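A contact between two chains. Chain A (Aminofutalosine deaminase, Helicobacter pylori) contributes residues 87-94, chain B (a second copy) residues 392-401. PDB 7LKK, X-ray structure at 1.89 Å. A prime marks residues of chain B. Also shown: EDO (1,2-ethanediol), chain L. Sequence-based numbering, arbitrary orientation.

Chain A 87-94: NKASFDYG
Chain B 392-401: FNEKFTKEQA

Two stretches from two copies of the same deaminase lie side by side and bury 291 Å² between them, both sides summed. Chain A, 87-94, has no regular helix or strand. Chain B, 392-401, is mostly loop or turn, and residues 398-400 take helical phi/psi without the regular bonds. The register rises in both chains together: Lys88 CA lies 8.2 Å from Asn393′ CA, Ala89 CA 6.9 Å from Phe396′ CA, and Asp92 CA 6.9 Å from Gln400′ CA.

Phe392′ (-134/175, chi1 m) is out of reach of chain A. The CA-to-CB bond of Asn393′ (-94/-2, chi1 m) points toward it. Asn393′ OD1 comes 4.2 Å from Lys88 CE, a loose contact between two exposed side chains. The CA-to-CB bond of Lys88 (-124/-66) also points toward its partner, with chi1 m, chi2 -105°, chi3 t and chi4 m.

Glu394′ (-151/164) is modelled only to CB. The CA-to-CB bond points toward chain A, and Glu394′ CB lies 5.1 Å from Ala89 CB. The CA-to-CB bond of Lys395′ (-100/123) points away from chain A, with chi1 and chi2 both t. Water 1 donates to Lys395′ O at 3.0 Å and to Ala89 O at 3.0 Å, so it bridges two acceptors that could not bond to each other.

Phe396′ (-75/150) has chi1 m and chi2 -39°. Its CA-to-CB bond points sideways, but the end of the ring comes nearer to chain A. Phe396′ CE1 meets Ala89 CB at 3.5 Å, an apolar contact with the methyl oblique to the ring. Ala89 (-128/25) directs this methyl toward chain B. Beside it, Ser90 N (-72/-23, chi1 m) donates to Asn87 OD1 (-69/136, chi1 t) at 3.0 Å. EDO O1 of 1,2-ethanediol, probably from the crystallisation liquor, donates to Phe396′ O at 2.6 Å.

Thr397′ (-65/156, chi1 p) accepts at OG1 from Gln400′ N at 3.3 Å, and Thr397′ O takes a weak bond from the same Gln400′ N at 3.1 Å. Lys398′ (-56/-45) is out of reach. Glu399′ (-77/-20, chi1 p) brings its OE2 within 3.3 Å of Gln400′ NE2, a weak hydrogen bond.

Gln400′ (-100/-6; chi1 m, chi2 m, chi3 -46°) is the main anchor, with 73 Å² covered by chain A. Its amide group both accepts from and donates to the backbone of Tyr93. Tyr93 N donates to Gln400′ OE1 at 3.0 Å, with an N-H...acceptor angle of 177°. Gln400′ NE2 donates to Tyr93 O at 2.8 Å, with an angle of 171°. The two nearly straight bonds fix the orientation of the amide. Asp92 (-79/146, chi1 m) packs beside it, with OD1 3.6 Å from Gln400′ CG. Phe91 (-115/146, chi1 m) precedes it. Tyr93 (-121/165, chi1 m) sends the end of its side chain away. At Gly94 (108/-13) a CB would jam against Tyr93 O. Ala401′ (-59/-47) is helical and out of reach.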

# COMPACT_ATOMS: atom_id res chain seq x y z
N ASN A 87 -13.60 -5.26 -13.48
CA ASN A 87 -14.02 -4.21 -12.57
C ASN A 87 -12.92 -3.18 -12.34
O ASN A 87 -11.75 -3.52 -12.12
CB ASN A 87 -14.45 -4.80 -11.23
CG ASN A 87 -14.92 -3.73 -10.26
OD1 ASN A 87 -15.75 -2.89 -10.60
ND2 ASN A 87 -14.38 -3.75 -9.05
N LYS A 88 -13.31 -1.90 -12.37
CA LYS A 88 -12.49 -0.82 -11.84
C LYS A 88 -13.28 -0.04 -10.80
O LYS A 88 -12.93 -0.07 -9.62
CB LYS A 88 -12.00 0.09 -12.97
CG LYS A 88 -11.27 -0.63 -14.09
CD LYS A 88 -9.77 -0.41 -14.01
CE LYS A 88 -9.07 -0.98 -15.23
NZ LYS A 88 -9.42 -2.41 -15.44
N ALA A 89 -14.36 0.65 -11.19
CA ALA A 89 -15.16 1.43 -10.26
C ALA A 89 -16.64 1.07 -10.35
O ALA A 89 -17.51 1.89 -10.04
CB ALA A 89 -14.97 2.93 -10.50
N SER A 90 -16.95 -0.15 -10.79
CA SER A 90 -18.35 -0.56 -10.89
C SER A 90 -18.98 -0.80 -9.52
O SER A 90 -20.21 -0.73 -9.40
CB SER A 90 -18.48 -1.83 -11.74
OG SER A 90 -18.04 -1.60 -13.07
N PHE A 91 -18.18 -1.08 -8.50
CA PHE A 91 -18.68 -1.43 -7.18
C PHE A 91 -18.28 -0.36 -6.16
O PHE A 91 -17.22 0.26 -6.27
CB PHE A 91 -18.15 -2.80 -6.72
CG PHE A 91 -18.41 -3.91 -7.71
CD1 PHE A 91 -19.58 -3.95 -8.44
CD2 PHE A 91 -17.48 -4.92 -7.88
CE1 PHE A 91 -19.82 -4.97 -9.35
CE2 PHE A 91 -17.71 -5.95 -8.78
CZ PHE A 91 -18.88 -5.97 -9.51
N ASP A 92 -19.16 -0.14 -5.19
CA ASP A 92 -18.91 0.84 -4.14
C ASP A 92 -17.97 0.28 -3.08
O ASP A 92 -17.99 -0.91 -2.77
CB ASP A 92 -20.22 1.27 -3.48
CG ASP A 92 -21.13 2.05 -4.41
OD1 ASP A 92 -20.66 2.49 -5.49
OD2 ASP A 92 -22.32 2.22 -4.07
N TYR A 93 -17.14 1.16 -2.53
CA TYR A 93 -16.24 0.82 -1.44
C TYR A 93 -16.53 1.70 -0.24
O TYR A 93 -17.22 2.72 -0.34
CB TYR A 93 -14.77 0.97 -1.87
CG TYR A 93 -14.36 0.03 -2.98
CD1 TYR A 93 -14.69 -1.32 -2.93
CD2 TYR A 93 -13.65 0.49 -4.08
CE1 TYR A 93 -14.33 -2.19 -3.94
CE2 TYR A 93 -13.28 -0.37 -5.10
CZ TYR A 93 -13.62 -1.71 -5.02
OH TYR A 93 -13.25 -2.57 -6.03
N GLY A 94 -16.00 1.30 0.91
CA GLY A 94 -16.21 2.01 2.16
C GLY A 94 -17.12 1.31 3.14
O GLY A 94 -17.17 1.70 4.31
N PHE B 392 -10.16 8.52 -16.60
CA PHE B 392 -10.59 7.19 -16.20
C PHE B 392 -11.48 6.59 -17.27
O PHE B 392 -11.85 7.24 -18.25
CB PHE B 392 -11.32 7.23 -14.85
CG PHE B 392 -10.50 7.82 -13.73
CD1 PHE B 392 -9.56 7.05 -13.06
CD2 PHE B 392 -10.67 9.14 -13.36
CE1 PHE B 392 -8.81 7.60 -12.03
CE2 PHE B 392 -9.93 9.69 -12.33
CZ PHE B 392 -8.99 8.92 -11.67
N ASN B 393 -11.85 5.32 -17.06
CA ASN B 393 -12.71 4.60 -17.99
C ASN B 393 -14.18 4.66 -17.61
O ASN B 393 -15.02 4.11 -18.33
CB ASN B 393 -12.26 3.13 -18.09
CG ASN B 393 -10.76 2.99 -18.28
OD1 ASN B 393 -10.07 2.43 -17.43
ND2 ASN B 393 -10.26 3.49 -19.40
N GLU B 394 -14.51 5.29 -16.49
CA GLU B 394 -15.89 5.41 -16.05
C GLU B 394 -16.02 6.70 -15.24
O GLU B 394 -15.03 7.30 -14.82
CB GLU B 394 -16.32 4.20 -15.21
N LYS B 395 -17.27 7.12 -15.04
CA LYS B 395 -17.58 8.29 -14.23
C LYS B 395 -18.03 7.82 -12.85
O LYS B 395 -18.99 7.06 -12.73
CB LYS B 395 -18.65 9.15 -14.90
CG LYS B 395 -18.94 10.45 -14.19
CD LYS B 395 -20.18 11.13 -14.75
CE LYS B 395 -20.40 10.81 -16.23
NZ LYS B 395 -19.64 11.74 -17.12
N PHE B 396 -17.33 8.28 -11.81
CA PHE B 396 -17.64 7.88 -10.45
C PHE B 396 -18.89 8.60 -9.96
O PHE B 396 -19.19 9.72 -10.36
CB PHE B 396 -16.48 8.21 -9.51
CG PHE B 396 -15.14 7.76 -10.00
CD1 PHE B 396 -14.99 6.55 -10.65
CD2 PHE B 396 -14.02 8.56 -9.81
CE1 PHE B 396 -13.74 6.14 -11.11
CE2 PHE B 396 -12.78 8.15 -10.26
CZ PHE B 396 -12.64 6.94 -10.91
N THR B 397 -19.63 7.93 -9.07
CA THR B 397 -20.71 8.59 -8.36
C THR B 397 -20.14 9.69 -7.46
O THR B 397 -18.98 9.66 -7.06
CB THR B 397 -21.51 7.59 -7.53
OG1 THR B 397 -20.71 7.11 -6.44
CG2 THR B 397 -21.95 6.42 -8.39
N LYS B 398 -20.99 10.67 -7.17
CA LYS B 398 -20.58 11.82 -6.36
C LYS B 398 -20.02 11.38 -5.01
O LYS B 398 -18.97 11.86 -4.57
CB LYS B 398 -21.77 12.76 -6.16
CG LYS B 398 -21.41 14.22 -6.02
CD LYS B 398 -22.66 15.07 -5.85
CE LYS B 398 -22.37 16.54 -6.03
NZ LYS B 398 -23.62 17.36 -6.02
N GLU B 399 -20.70 10.44 -4.35
CA GLU B 399 -20.28 10.04 -3.01
C GLU B 399 -19.05 9.13 -3.03
O GLU B 399 -18.37 9.02 -2.00
CB GLU B 399 -21.43 9.34 -2.28
CG GLU B 399 -21.58 7.87 -2.63
CD GLU B 399 -22.10 7.05 -1.47
OE1 GLU B 399 -23.14 7.42 -0.89
OE2 GLU B 399 -21.46 6.02 -1.13
N GLN B 400 -18.77 8.48 -4.15
CA GLN B 400 -17.60 7.62 -4.28
C GLN B 400 -16.43 8.30 -4.99
O GLN B 400 -15.34 7.72 -5.03
CB GLN B 400 -17.97 6.34 -5.04
CG GLN B 400 -18.90 5.40 -4.29
CD GLN B 400 -18.17 4.51 -3.31
OE1 GLN B 400 -17.15 3.91 -3.65
NE2 GLN B 400 -18.70 4.40 -2.10
N ALA B 401 -16.63 9.51 -5.51
CA ALA B 401 -15.67 10.10 -6.44
C ALA B 401 -14.29 10.23 -5.82
O ALA B 401 -13.28 9.87 -6.43
CB ALA B 401 -16.18 11.45 -6.93
C1 EDO L . -22.15 10.88 -10.88
O1 EDO L . -20.92 11.60 -11.04
C2 EDO L . -22.23 9.77 -11.93
O2 EDO L . -23.34 8.92 -11.63
O HOH W 1 -18.50 4.42 -11.32